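Local coordinates for acetyltransferase, GNAT family (Colwellia psychrerythraea, PDB 3IWG), which probably transfers an acyl group to an acceptor, as GNAT-family enzymes do from acetyl-coenzyme A, at residues 230-235 and 240-245; 177-182 and 199-204; 33-38 and 99-104. All blocks are in the same frame, centred on the assembly; numbering follows the deposited sequence. Where two conformers were deposited one is given.

Interaction 1 of 3, residues 230-235 and 240-245; sequences FLTKHA and LTSICS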
ATOM      1  N   PHE A 230      -4.916  23.060   9.790  1.00 21.08           N
ATOM      2  CA  PHE A 230      -4.241  22.176  10.744  1.00 21.29           C
ATOM      3  C   PHE A 230      -3.009  21.546  10.115  1.00 21.48           C
ATOM      4  O   PHE A 230      -1.942  21.513  10.701  1.00 21.84           O
ATOM      5  CB  PHE A 230      -5.178  21.047  11.159  1.00 22.22           C
ATOM      6  CG  PHE A 230      -4.564  20.049  12.081  1.00 20.40           C
ATOM      7  CD1 PHE A 230      -3.890  18.972  11.584  1.00 20.77           C
ATOM      8  CD2 PHE A 230      -4.702  20.176  13.447  1.00 22.41           C
ATOM      9  CE1 PHE A 230      -3.320  18.040  12.422  1.00 22.41           C
ATOM     10  CE2 PHE A 230      -4.136  19.237  14.303  1.00 22.82           C
ATOM     11  CZ  PHE A 230      -3.457  18.167  13.790  1.00 21.74           C
ATOM     12  N   LEU A 231      -3.206  21.013   8.926  1.00 21.46           N
ATOM     13  CA  LEU A 231      -2.222  20.239   8.265  1.00 21.59           C
ATOM     14  C   LEU A 231      -1.001  21.118   7.963  1.00 22.22           C
ATOM     15  O   LEU A 231       0.148  20.641   8.072  1.00 22.71           O
ATOM     16  CB  LEU A 231      -2.807  19.656   6.979  1.00 21.57           C
ATOM     17  CG  LEU A 231      -3.758  18.449   7.065  1.00 20.92           C
ATOM     18  CD1 LEU A 231      -4.242  18.142   5.692  1.00 15.42           C
ATOM     19  CD2 LEU A 231      -3.103  17.212   7.690  1.00 18.91           C
ATOM     20  N   THR A 232      -1.249  22.385   7.611  1.00 22.01           N
ATOM     21  CA  THR A 232      -0.178  23.379   7.383  1.00 22.27           C
ATOM     22  C   THR A 232       0.607  23.641   8.661  1.00 22.42           C
ATOM     23  O   THR A 232       1.849  23.709   8.638  1.00 21.33           O
ATOM     24  CB  THR A 232      -0.711  24.773   6.850  1.00 22.28           C
ATOM     25  OG1 THR A 232      -1.436  24.596   5.633  1.00 22.46           O
ATOM     26  CG2 THR A 232       0.456  25.743   6.567  1.00 23.33           C
ATOM     27  N   LYS A 233      -0.111  23.773   9.779  1.00 22.32           N
ATOM     28  CA  LYS A 233       0.568  24.002  11.040  1.00 23.39           C
ATOM     29  C   LYS A 233       1.457  22.790  11.396  1.00 23.38           C
ATOM     30  O   LYS A 233       2.582  22.970  11.831  1.00 23.95           O
ATOM     31  CB  LYS A 233      -0.393  24.308  12.174  1.00 23.30           C
ATOM     32  CG  LYS A 233       0.330  24.955  13.334  1.00 27.29           C
ATOM     33  CD  LYS A 233      -0.229  24.593  14.739  1.00 32.24           C
ATOM     34  CE  LYS A 233      -1.200  25.665  15.333  1.00 33.09           C
ATOM     35  NZ  LYS A 233      -1.505  25.445  16.781  1.00 31.73           N
ATOM     36  N   HIS A 234       0.944  21.577  11.184  1.00 22.71           N
ATOM     37  CA  HIS A 234       1.679  20.364  11.489  1.00 22.59           C
ATOM     38  C   HIS A 234       2.909  20.284  10.597  1.00 22.12           C
ATOM     39  O   HIS A 234       3.934  19.825  11.029  1.00 21.88           O
ATOM     40  CB  HIS A 234       0.800  19.118  11.286  1.00 22.54           C
ATOM     41  CG  HIS A 234       1.467  17.832  11.676  1.00 22.72           C
ATOM     42  ND1 HIS A 234       1.492  17.361  12.978  1.00 23.44           N
ATOM     43  CD2 HIS A 234       2.118  16.907  10.927  1.00 20.54           C
ATOM     44  CE1 HIS A 234       2.152  16.216  13.014  1.00 21.89           C
ATOM     45  NE2 HIS A 234       2.548  15.922  11.783  1.00 22.71           N
ATOM     46  N   ALA A 235       2.792  20.699   9.351  1.00 22.02           N
ATOM     47  CA  ALA A 235       3.968  20.777   8.501  1.00 22.42           C
ATOM     48  C   ALA A 235       4.957  21.783   9.051  1.00 23.13           C
ATOM     49  O   ALA A 235       6.138  21.464   9.219  1.00 25.07           O
ATOM     50  CB  ALA A 235       3.602  21.106   7.058  1.00 21.59           C
ATOM     51  N   LEU A 240       8.648  22.276   7.570  1.00 26.09           N
ATOM     52  CA  LEU A 240       8.343  22.097   6.125  1.00 26.54           C
ATOM     53  C   LEU A 240       7.386  23.155   5.582  1.00 25.97           C
ATOM     54  O   LEU A 240       6.527  23.639   6.268  1.00 25.14           O
ATOM     55  CB  LEU A 240       7.727  20.714   5.884  1.00 26.23           C
ATOM     56  CG  LEU A 240       8.428  19.503   6.492  1.00 27.38           C
ATOM     57  CD1 LEU A 240       7.523  18.262   6.443  1.00 23.53           C
ATOM     58  CD2 LEU A 240       9.744  19.274   5.788  1.00 27.72           C
ATOM     59  N   THR A 241       7.523  23.471   4.320  1.00 26.65           N
ATOM     60  CA  THR A 241       6.632  24.417   3.652  1.00 27.10           C
ATOM     61  C   THR A 241       5.525  23.621   2.974  1.00 26.79           C
ATOM     62  O   THR A 241       5.784  22.574   2.390  1.00 28.71           O
ATOM     63  CB  THR A 241       7.431  25.224   2.611  1.00 26.53           C
ATOM     64  OG1 THR A 241       8.388  26.004   3.313  1.00 29.61           O
ATOM     65  CG2 THR A 241       6.585  26.177   1.843  1.00 27.04           C
ATOM     66  N   SER A 242       4.297  24.109   3.011  1.00 26.06           N
ATOM     67  CA  SER A 242       3.201  23.314   2.512  1.00 25.28           C
ATOM     68  C   SER A 242       2.879  23.642   1.063  1.00 25.29           C
ATOM     69  O   SER A 242       2.852  24.816   0.670  1.00 25.35           O
ATOM     70  CB  SER A 242       1.970  23.551   3.373  1.00 25.62           C
ATOM     71  OG  SER A 242       2.141  23.030   4.668  1.00 26.51           O
ATOM     72  N   ILE A 243       2.611  22.594   0.303  1.00 24.55           N
ATOM     73  CA  ILE A 243       2.106  22.656  -1.031  1.00 24.79           C
ATOM     74  C   ILE A 243       0.868  21.734  -1.163  1.00 25.47           C
ATOM     75  O   ILE A 243       0.602  20.903  -0.297  1.00 24.17           O
ATOM     76  CB  ILE A 243       3.187  22.259  -2.059  1.00 24.85           C
ATOM     77  CG1 ILE A 243       3.609  20.806  -1.928  1.00 26.37           C
ATOM     78  CG2 ILE A 243       4.440  23.093  -1.859  1.00 24.51           C
ATOM     79  CD1 ILE A 243       4.718  20.349  -2.935  1.00 27.84           C
ATOM     80  N   CYS A 244       0.059  21.947  -2.199  1.00 25.84           N
ATOM     81  CA  CYS A 244      -0.940  20.977  -2.539  1.00 27.04           C
ATOM     82  C   CYS A 244      -1.378  21.146  -3.961  1.00 26.46           C
ATOM     83  O   CYS A 244      -1.023  22.130  -4.603  1.00 24.11           O
ATOM     84  CB  CYS A 244      -2.147  21.042  -1.575  1.00 27.65           C
ATOM     85  SG  CYS A 244      -3.016  22.525  -1.602  1.00 31.85           S
ATOM     86  N   SER A 245      -2.154  20.175  -4.451  1.00 26.56           N
ATOM     87  CA  SER A 245      -2.763  20.309  -5.773  1.00 27.07           C
ATOM     88  C   SER A 245      -4.185  19.826  -5.816  1.00 27.34           C
ATOM     89  O   SER A 245      -4.610  19.121  -4.950  1.00 27.53           O
ATOM     90  CB  SER A 245      -1.963  19.566  -6.815  1.00 27.65           C
ATOM     91  OG  SER A 245      -1.979  18.201  -6.534  1.00 25.29           O
TER
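The backbones of A235 and L240 come together where helix 223-237 gives way to strand 241-247, their CA atoms 5.2 Å apart. L240 N donates to A235 O at 3.1 Å in a nearly straight bond (164°), the one hydrogen bond between 230-235 and 240-245, and it pins the start of the strand to the last turns of the helix. Further along, T232 CA and S242 CA lie 5.9 Å from each other.

S242 points its CB toward the helix, and OG does the touching: it presses on A235 CB at 3.4 Å and on T232 CA at 3.6 Å. T232 turns its methyl to the same oxygen, CG2 standing 3.7 Å from S242 OG. A chi1 of -58° puts T232 OG1 beside the backbone N, where it bonds L228 O one turn back along the helix, and leaves CG2 anti to that N, facing S242. S242 OG is thus buried among carbons and finds no polar partner anywhere in the model. A235 CB also meets L240 CB at 4.3 Å, and C197 and A208 lie against A235.

Helix, tight connection and strand are the second half of a beta-alpha-beta crossover that starts at the parallel strand 207-214. This unit belongs to the GNAT fold, where its first strand and helix generally frame the acetyl-coenzyme A site.

Interaction 2 of 3, residues 177-182 and 199-204; sequences IERKEL and LFDQYQ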
ATOM      1  N   ILE A 177      -0.151   5.614   7.703  1.00 24.13           N
ATOM      2  CA  ILE A 177      -0.262   5.475   9.132  1.00 23.44           C
ATOM      3  C   ILE A 177       1.129   5.225   9.716  1.00 25.45           C
ATOM      4  O   ILE A 177       1.520   5.886  10.693  1.00 25.22           O
ATOM      5  CB  ILE A 177      -1.208   4.334   9.470  1.00 23.90           C
ATOM      6  CG1 ILE A 177      -2.667   4.784   9.301  1.00 21.94           C
ATOM      7  CG2 ILE A 177      -0.918   3.802  10.897  1.00 22.32           C
ATOM      8  CD1 ILE A 177      -3.656   3.766   9.645  1.00 23.92           C
ATOM      9  N   GLU A 178       1.894   4.325   9.087  1.00 25.99           N
ATOM     10  CA  GLU A 178       3.256   4.014   9.534  1.00 27.58           C
ATOM     11  C   GLU A 178       4.158   5.194   9.401  1.00 27.40           C
ATOM     12  O   GLU A 178       5.063   5.387  10.232  1.00 27.90           O
ATOM     13  CB  GLU A 178       3.869   2.883   8.715  1.00 28.70           C
ATOM     14  CG  GLU A 178       3.121   1.530   8.924  1.00 32.50           C
ATOM     15  CD  GLU A 178       3.880   0.358   8.289  1.00 37.24           C
ATOM     16  OE1 GLU A 178       5.110   0.275   8.512  1.00 40.12           O
ATOM     17  OE2 GLU A 178       3.236  -0.466   7.600  1.00 40.75           O
ATOM     18  N   ARG A 179       3.909   6.011   8.380  1.00 26.42           N
ATOM     19  CA  ARG A 179       4.726   7.215   8.194  1.00 26.31           C
ATOM     20  C   ARG A 179       4.218   8.364   9.089  1.00 25.56           C
ATOM     21  O   ARG A 179       4.811   9.408   9.093  1.00 24.32           O
ATOM     22  CB  ARG A 179       4.720   7.675   6.729  1.00 26.40           C
ATOM     23  CG  ARG A 179       5.366   6.726   5.727  1.00 25.78           C
ATOM     24  CD  ARG A 179       5.123   7.163   4.226  1.00 24.69           C
ATOM     25  NE  ARG A 179       5.720   8.472   3.887  1.00 24.36           N
ATOM     26  CZ  ARG A 179       7.026   8.674   3.652  1.00 25.76           C
ATOM     27  NH1 ARG A 179       7.899   7.668   3.681  1.00 27.79           N
ATOM     28  NH2 ARG A 179       7.482   9.889   3.381  1.00 29.48           N
ATOM     29  N   LYS A 180       3.136   8.142   9.842  1.00 25.48           N
ATOM     30  CA  LYS A 180       2.476   9.210  10.623  1.00 26.07           C
ATOM     31  C   LYS A 180       2.028  10.445   9.786  1.00 24.16           C
ATOM     32  O   LYS A 180       2.163  11.600  10.196  1.00 22.51           O
ATOM     33  CB  LYS A 180       3.389   9.598  11.797  1.00 27.37           C
ATOM     34  CG  LYS A 180       3.977   8.360  12.539  1.00 30.28           C
ATOM     35  CD  LYS A 180       4.481   8.721  13.931  1.00 35.73           C
ATOM     36  CE  LYS A 180       5.264   7.560  14.629  1.00 37.95           C
ATOM     37  NZ  LYS A 180       6.587   8.058  15.182  1.00 38.24           N
ATOM     38  N   GLU A 181       1.480  10.181   8.610  1.00 23.87           N
ATOM     39  CA  GLU A 181       1.060  11.257   7.720  1.00 23.36           C
ATOM     40  C   GLU A 181      -0.435  11.437   7.641  1.00 22.55           C
ATOM     41  O   GLU A 181      -0.926  12.340   6.940  1.00 23.23           O
ATOM     42  CB  GLU A 181       1.666  11.058   6.332  1.00 23.30           C
ATOM     43  CG  GLU A 181       3.168  11.214   6.332  1.00 23.20           C
ATOM     44  CD  GLU A 181       3.815  10.846   5.007  1.00 25.49           C
ATOM     45  OE1 GLU A 181       3.152  10.200   4.180  1.00 27.79           O
ATOM     46  OE2 GLU A 181       5.003  11.185   4.799  1.00 29.22           O
ATOM     47  N   LEU A 182      -1.192  10.570   8.307  1.00 21.88           N
ATOM     48  CA  LEU A 182      -2.646  10.598   8.143  1.00 20.95           C
ATOM     49  C   LEU A 182      -3.311  11.120   9.401  1.00 20.72           C
ATOM     50  O   LEU A 182      -2.924  10.735  10.493  1.00 20.76           O
ATOM     51  CB  LEU A 182      -3.169   9.207   7.784  1.00 21.62           C
ATOM     52  CG  LEU A 182      -4.691   8.972   7.547  1.00 20.57           C
ATOM     53  CD1 LEU A 182      -5.241   9.732   6.364  1.00 20.01           C
ATOM     54  CD2 LEU A 182      -4.948   7.453   7.384  1.00 18.22           C
ATOM     55  N   LEU A 199       5.419  13.689   3.653  1.00 23.80           N
ATOM     56  CA  LEU A 199       6.776  14.126   3.437  1.00 24.67           C
ATOM     57  C   LEU A 199       7.248  13.500   2.177  1.00 24.75           C
ATOM     58  O   LEU A 199       6.725  12.492   1.772  1.00 24.37           O
ATOM     59  CB  LEU A 199       7.687  13.672   4.571  1.00 24.04           C
ATOM     60  CG  LEU A 199       7.657  14.623   5.749  1.00 25.27           C
ATOM     61  CD1 LEU A 199       6.242  14.914   6.200  1.00 24.74           C
ATOM     62  CD2 LEU A 199       8.554  14.062   6.925  1.00 23.96           C
ATOM     63  N   PHE A 200       8.254  14.112   1.582  1.00 26.69           N
ATOM     64  CA  PHE A 200       8.992  13.541   0.469  1.00 28.11           C
ATOM     65  C   PHE A 200      10.278  12.883   0.948  1.00 29.48           C
ATOM     66  O   PHE A 200      11.047  13.462   1.728  1.00 29.77           O
ATOM     67  CB  PHE A 200       9.366  14.640  -0.467  1.00 28.54           C
ATOM     68  CG  PHE A 200       8.193  15.247  -1.155  1.00 29.48           C
ATOM     69  CD1 PHE A 200       7.726  14.702  -2.337  1.00 29.62           C
ATOM     70  CD2 PHE A 200       7.568  16.366  -0.630  1.00 28.13           C
ATOM     71  CE1 PHE A 200       6.658  15.282  -2.997  1.00 31.46           C
ATOM     72  CE2 PHE A 200       6.478  16.933  -1.261  1.00 28.66           C
ATOM     73  CZ  PHE A 200       6.026  16.404  -2.456  1.00 29.72           C
ATOM     74  N   ASP A 201      10.547  11.678   0.475  1.00 30.92           N
ATOM     75  CA  ASP A 201      11.760  11.000   0.907  1.00 32.53           C
ATOM     76  C   ASP A 201      13.049  11.540   0.232  1.00 33.61           C
ATOM     77  O   ASP A 201      14.131  11.406   0.804  1.00 33.71           O
ATOM     78  CB  ASP A 201      11.597   9.479   0.758  1.00 32.72           C
ATOM     79  CG  ASP A 201      10.615   8.893   1.785  1.00 34.61           C
ATOM     80  OD1 ASP A 201      10.249   9.574   2.788  1.00 37.21           O
ATOM     81  OD2 ASP A 201      10.174   7.755   1.574  1.00 37.33           O
ATOM     82  N   GLN A 202      12.918  12.153  -0.948  1.00 34.50           N
ATOM     83  CA  GLN A 202      14.054  12.721  -1.676  1.00 36.48           C
ATOM     84  C   GLN A 202      13.644  13.950  -2.485  1.00 35.56           C
ATOM     85  O   GLN A 202      12.480  14.147  -2.794  1.00 35.49           O
ATOM     86  CB  GLN A 202      14.613  11.708  -2.670  1.00 37.52           C
ATOM     87  CG  GLN A 202      14.038  10.304  -2.506  1.00 43.90           C
ATOM     88  CD  GLN A 202      13.821   9.574  -3.835  1.00 51.11           C
ATOM     89  OE1 GLN A 202      12.666   9.414  -4.284  1.00 52.82           O
ATOM     90  NE2 GLN A 202      14.931   9.132  -4.473  1.00 53.27           N
ATOM     91  N   TYR A 203      14.628  14.753  -2.839  1.00 35.52           N
ATOM     92  CA  TYR A 203      14.469  15.894  -3.755  1.00 35.44           C
ATOM     93  C   TYR A 203      13.708  17.072  -3.201  1.00 34.76           C
ATOM     94  O   TYR A 203      14.087  18.236  -3.467  1.00 35.66           O
ATOM     95  CB  TYR A 203      13.778  15.497  -5.065  1.00 35.33           C
ATOM     96  CG  TYR A 203      14.376  14.291  -5.724  1.00 36.20           C
ATOM     97  CD1 TYR A 203      15.741  14.223  -5.974  1.00 37.92           C
ATOM     98  CD2 TYR A 203      13.588  13.201  -6.081  1.00 35.57           C
ATOM     99  CE1 TYR A 203      16.307  13.101  -6.572  1.00 38.13           C
ATOM    100  CE2 TYR A 203      14.155  12.077  -6.704  1.00 36.60           C
ATOM    101  CZ  TYR A 203      15.506  12.044  -6.936  1.00 37.32           C
ATOM    102  OH  TYR A 203      16.083  10.948  -7.519  1.00 40.82           O
ATOM    103  N   GLN A 204      12.610  16.807  -2.508  1.00 32.65           N
ATOM    104  CA  GLN A 204      11.769  17.896  -2.064  1.00 31.51           C
ATOM    105  C   GLN A 204      11.543  17.855  -0.571  1.00 30.87           C
ATOM    106  O   GLN A 204      10.472  18.248  -0.098  1.00 30.84           O
ATOM    107  CB  GLN A 204      10.455  17.866  -2.848  1.00 31.58           C
ATOM    108  CG  GLN A 204      10.717  17.898  -4.329  1.00 31.25           C
ATOM    109  CD  GLN A 204       9.500  18.029  -5.223  1.00 30.71           C
ATOM    110  OE1 GLN A 204       9.655  18.306  -6.398  1.00 28.23           O
ATOM    111  NE2 GLN A 204       8.301  17.814  -4.686  1.00 32.16           N
TER
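Salt bridges carry most of the contact, with R179 reaching D201 of the loop and E181 beside it. R179 NH1 and NH2 both hold D201 OD1, NH2 at 2.8 Å and NH1 at 3.2 Å. OD1 lies in the guanidinium plane, yet the carboxylate is tilted 56° against that plane: NH1 meets the syn lone pair of OD1, whereas NH2 comes from above the carboxylate. A kink at chi3 (63°) turns R179 NE to E181, where it bonds OE1 at 3.1 Å. The guanidinium thus stands between two acids whose like charges it would be expected to offset.

Hydrogen bonds to the main chain add to this. L199 N gives E181 OE2 a short, straight bond (2.8 Å, 168°), approaching from well above the carboxylate plane. R179 NH2 makes a weak one to L199 O, so both polar groups of the L199 backbone are engaged.

A Schellman motif with K180 at positive phi closes helix 166-178, and the network ties this end to the loop between strands 190-199 and 207-214. R179 NH1 also bridges to E178 of the second subunit, bringing the helix end into the dimer interface, while L199 rests on L240.

Interaction 3 of 3, residues 33-38 and 99-104; sequences GMWHFG and GAFVST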
ATOM      1  N   GLY A  33       3.747  15.381  -5.807  1.00 25.75           N
ATOM      2  CA  GLY A  33       4.059  14.034  -5.309  1.00 26.73           C
ATOM      3  C   GLY A  33       3.391  12.827  -5.958  1.00 26.52           C
ATOM      4  O   GLY A  33       4.048  11.834  -6.249  1.00 25.45           O
HETATM    5  N   MSE A  34       2.086  12.904  -6.214  1.00 28.29           N
HETATM    6  CA  MSE A  34       1.391  11.727  -6.770  0.60 29.27           C
HETATM    7  C   MSE A  34       1.844  11.578  -8.204  1.00 27.67           C
HETATM    8  O   MSE A  34       2.172  10.482  -8.616  1.00 27.58           O
HETATM    9  CB  MSE A  34      -0.148  11.813  -6.682  0.60 30.09           C
HETATM   10  CG  MSE A  34      -0.824  10.589  -6.038  0.60 35.13           C
HETATM   11 SE   MSE A  34      -0.144   8.719  -6.413  0.60 45.83          SE
HETATM   12  CE  MSE A  34       0.317   8.235  -4.569  0.36 41.61           C
ATOM     13  N   TRP A  35       1.930  12.680  -8.940  1.00 27.10           N
ATOM     14  CA  TRP A  35       2.422  12.608 -10.323  1.00 26.26           C
ATOM     15  C   TRP A  35       3.854  12.087 -10.430  1.00 25.75           C
ATOM     16  O   TRP A  35       4.116  11.141 -11.187  1.00 25.80           O
ATOM     17  CB  TRP A  35       2.301  13.944 -11.012  1.00 25.80           C
ATOM     18  CG  TRP A  35       0.960  14.177 -11.403  1.00 25.32           C
ATOM     19  CD1 TRP A  35      -0.006  14.742 -10.663  1.00 26.82           C
ATOM     20  CD2 TRP A  35       0.360  13.761 -12.614  1.00 27.11           C
ATOM     21  NE1 TRP A  35      -1.200  14.759 -11.360  1.00 27.66           N
ATOM     22  CE2 TRP A  35      -1.003  14.157 -12.564  1.00 27.24           C
ATOM     23  CE3 TRP A  35       0.838  13.106 -13.752  1.00 29.19           C
ATOM     24  CZ2 TRP A  35      -1.907  13.911 -13.598  1.00 28.45           C
ATOM     25  CZ3 TRP A  35      -0.063  12.861 -14.798  1.00 33.12           C
ATOM     26  CH2 TRP A  35      -1.433  13.278 -14.709  1.00 30.12           C
ATOM     27  N   HIS A  36       4.760  12.645  -9.645  1.00 25.71           N
ATOM     28  CA  HIS A  36       6.189  12.394  -9.880  1.00 26.51           C
ATOM     29  C   HIS A  36       6.807  11.331  -9.030  1.00 27.63           C
ATOM     30  O   HIS A  36       7.795  10.764  -9.449  1.00 27.30           O
ATOM     31  CB  HIS A  36       6.998  13.676  -9.819  1.00 26.18           C
ATOM     32  CG  HIS A  36       6.785  14.512 -11.028  1.00 28.23           C
ATOM     33  ND1 HIS A  36       5.813  15.490 -11.088  1.00 30.85           N
ATOM     34  CD2 HIS A  36       7.275  14.390 -12.285  1.00 29.07           C
ATOM     35  CE1 HIS A  36       5.738  15.951 -12.322  1.00 29.28           C
ATOM     36  NE2 HIS A  36       6.621  15.308 -13.064  1.00 28.43           N
ATOM     37  N   PHE A  37       6.219  11.017  -7.870  1.00 28.61           N
ATOM     38  CA  PHE A  37       6.703   9.891  -7.081  1.00 29.92           C
ATOM     39  C   PHE A  37       5.761   8.705  -6.955  1.00 29.51           C
ATOM     40  O   PHE A  37       6.151   7.676  -6.431  1.00 28.92           O
ATOM     41  CB  PHE A  37       7.140  10.396  -5.720  1.00 30.58           C
ATOM     42  CG  PHE A  37       8.028  11.554  -5.836  1.00 33.02           C
ATOM     43  CD1 PHE A  37       9.301  11.385  -6.375  1.00 34.44           C
ATOM     44  CD2 PHE A  37       7.583  12.824  -5.550  1.00 33.97           C
ATOM     45  CE1 PHE A  37      10.138  12.457  -6.567  1.00 35.10           C
ATOM     46  CE2 PHE A  37       8.444  13.929  -5.737  1.00 36.27           C
ATOM     47  CZ  PHE A  37       9.713  13.732  -6.252  1.00 35.91           C
ATOM     48  N   GLY A  38       4.543   8.848  -7.461  1.00 30.13           N
ATOM     49  CA  GLY A  38       3.578   7.751  -7.525  1.00 29.19           C
ATOM     50  C   GLY A  38       3.565   7.265  -8.949  1.00 29.57           C
ATOM     51  O   GLY A  38       4.072   6.175  -9.199  1.00 29.38           O
ATOM     52  N   GLY A  99       0.533  12.161 -26.301  1.00 28.67           N
ATOM     53  CA  GLY A  99       0.545  13.441 -25.640  1.00 27.89           C
ATOM     54  C   GLY A  99       1.473  13.539 -24.467  1.00 27.37           C
ATOM     55  O   GLY A  99       2.357  12.708 -24.253  1.00 27.73           O
ATOM     56  N   ALA A 100       1.297  14.584 -23.694  1.00 26.52           N
ATOM     57  CA  ALA A 100       2.152  14.754 -22.530  1.00 26.37           C
ATOM     58  C   ALA A 100       1.407  15.425 -21.420  1.00 25.67           C
ATOM     59  O   ALA A 100       0.452  16.181 -21.671  1.00 25.52           O
ATOM     60  CB  ALA A 100       3.371  15.554 -22.887  1.00 26.24           C
ATOM     61  N   PHE A 101       1.823  15.101 -20.204  1.00 24.95           N
ATOM     62  CA  PHE A 101       1.484  15.876 -19.033  1.00 24.81           C
ATOM     63  C   PHE A 101       2.771  16.548 -18.576  1.00 24.99           C
ATOM     64  O   PHE A 101       3.851  15.913 -18.492  1.00 25.08           O
ATOM     65  CB  PHE A 101       0.945  15.013 -17.875  1.00 25.55           C
ATOM     66  CG  PHE A 101      -0.394  14.300 -18.166  1.00 25.32           C
ATOM     67  CD1 PHE A 101      -1.604  14.901 -17.817  1.00 27.54           C
ATOM     68  CD2 PHE A 101      -0.418  13.048 -18.753  1.00 25.31           C
ATOM     69  CE1 PHE A 101      -2.851  14.265 -18.054  1.00 29.48           C
ATOM     70  CE2 PHE A 101      -1.632  12.386 -18.997  1.00 28.11           C
ATOM     71  CZ  PHE A 101      -2.863  12.988 -18.643  1.00 30.22           C
ATOM     72  N   VAL A 102       2.628  17.821 -18.235  1.00 24.01           N
ATOM     73  CA  VAL A 102       3.719  18.681 -17.930  1.00 23.25           C
ATOM     74  C   VAL A 102       3.185  19.868 -17.163  1.00 23.33           C
ATOM     75  O   VAL A 102       2.065  20.297 -17.401  1.00 21.56           O
ATOM     76  CB  VAL A 102       4.400  19.157 -19.231  1.00 23.06           C
ATOM     77  CG1 VAL A 102       3.485  20.074 -19.967  1.00 21.28           C
ATOM     78  CG2 VAL A 102       5.748  19.780 -18.953  1.00 19.78           C
ATOM     79  N   SER A 103       3.977  20.360 -16.199  1.00 24.07           N
ATOM     80  CA  SER A 103       3.598  21.578 -15.513  1.00 24.16           C
ATOM     81  C   SER A 103       4.338  22.777 -16.026  1.00 23.87           C
ATOM     82  O   SER A 103       5.420  22.679 -16.605  1.00 24.35           O
ATOM     83  CB  SER A 103       3.812  21.496 -14.009  1.00 23.52           C
ATOM     84  OG  SER A 103       5.175  21.590 -13.669  1.00 25.21           O
ATOM     85  N   THR A 104       3.769  23.914 -15.693  1.00 23.62           N
ATOM     86  CA  THR A 104       4.394  25.185 -15.907  1.00 24.25           C
ATOM     87  C   THR A 104       5.681  25.412 -15.132  1.00 25.02           C
ATOM     88  O   THR A 104       6.295  26.477 -15.293  1.00 25.20           O
ATOM     89  CB  THR A 104       3.396  26.281 -15.555  1.00 24.84           C
ATOM     90  OG1 THR A 104       3.077  26.199 -14.161  1.00 23.08           O
ATOM     91  CG2 THR A 104       2.120  26.091 -16.410  1.00 22.49           C
TER
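W35 and F101 make this contact between them, the indole reaching out from helix 33-39 to a strand whose nearest CA, that of F101, is 9.4 Å from W35 CA. The helix begins at G33, and its first turn is tied down by D32, whose OD2 accepts from W35 N. W35 follows with its CB pointing toward the strand. Its chi1 of -77° sets CG beside the backbone N and carries the six-membered ring out to F101.

There CH2 sits over one face of the phenyl ring, offset toward the rim, 3.5 Å from F101 CD1. CZ3 comes down beside it, 3.7 Å from F101 CG and 3.9 Å from F101 CB. The two rings are inclined at 43° with centroids 4.9 Å apart, an oblique pairing that is purely apolar. With F101 cut back to an alanine, W35 CH2 would probably lose the ring face it rests on, opening a gap beside the indole. H36 touches L31 and E106, and F37, within a wider pi-type turn, packs on Y203.

Strand 99-103 runs between the parallel strand 65-71 and the antiparallel strand 262-273. L67 of the former touches both W35 and F101, I268 of the latter supports W35, and F39 from the helix meets the indole edge-to-face.

In the fold
Along the chain the contacts follow one another: interaction 3 closes first, in the N-terminal GNAT region, then interactions 2 and 1, both in the C-terminal one. Interactions 1 and 2 have centres about 12 Å apart and touch through L240 CD1 and L199 CD1, 3.6 Å from each other. Interaction 3 is about 18 Å from interaction 2, centre to centre, yet meets it where F37 of helix 33-39 packs against F200 and Y203, so the loop after strand 190-199 bridges the two regions. Interactions 1 and 3, about 20 Å apart between centres, do not touch, but strand 262-273 lies against both. The two GNAT regions are thus knitted into one body.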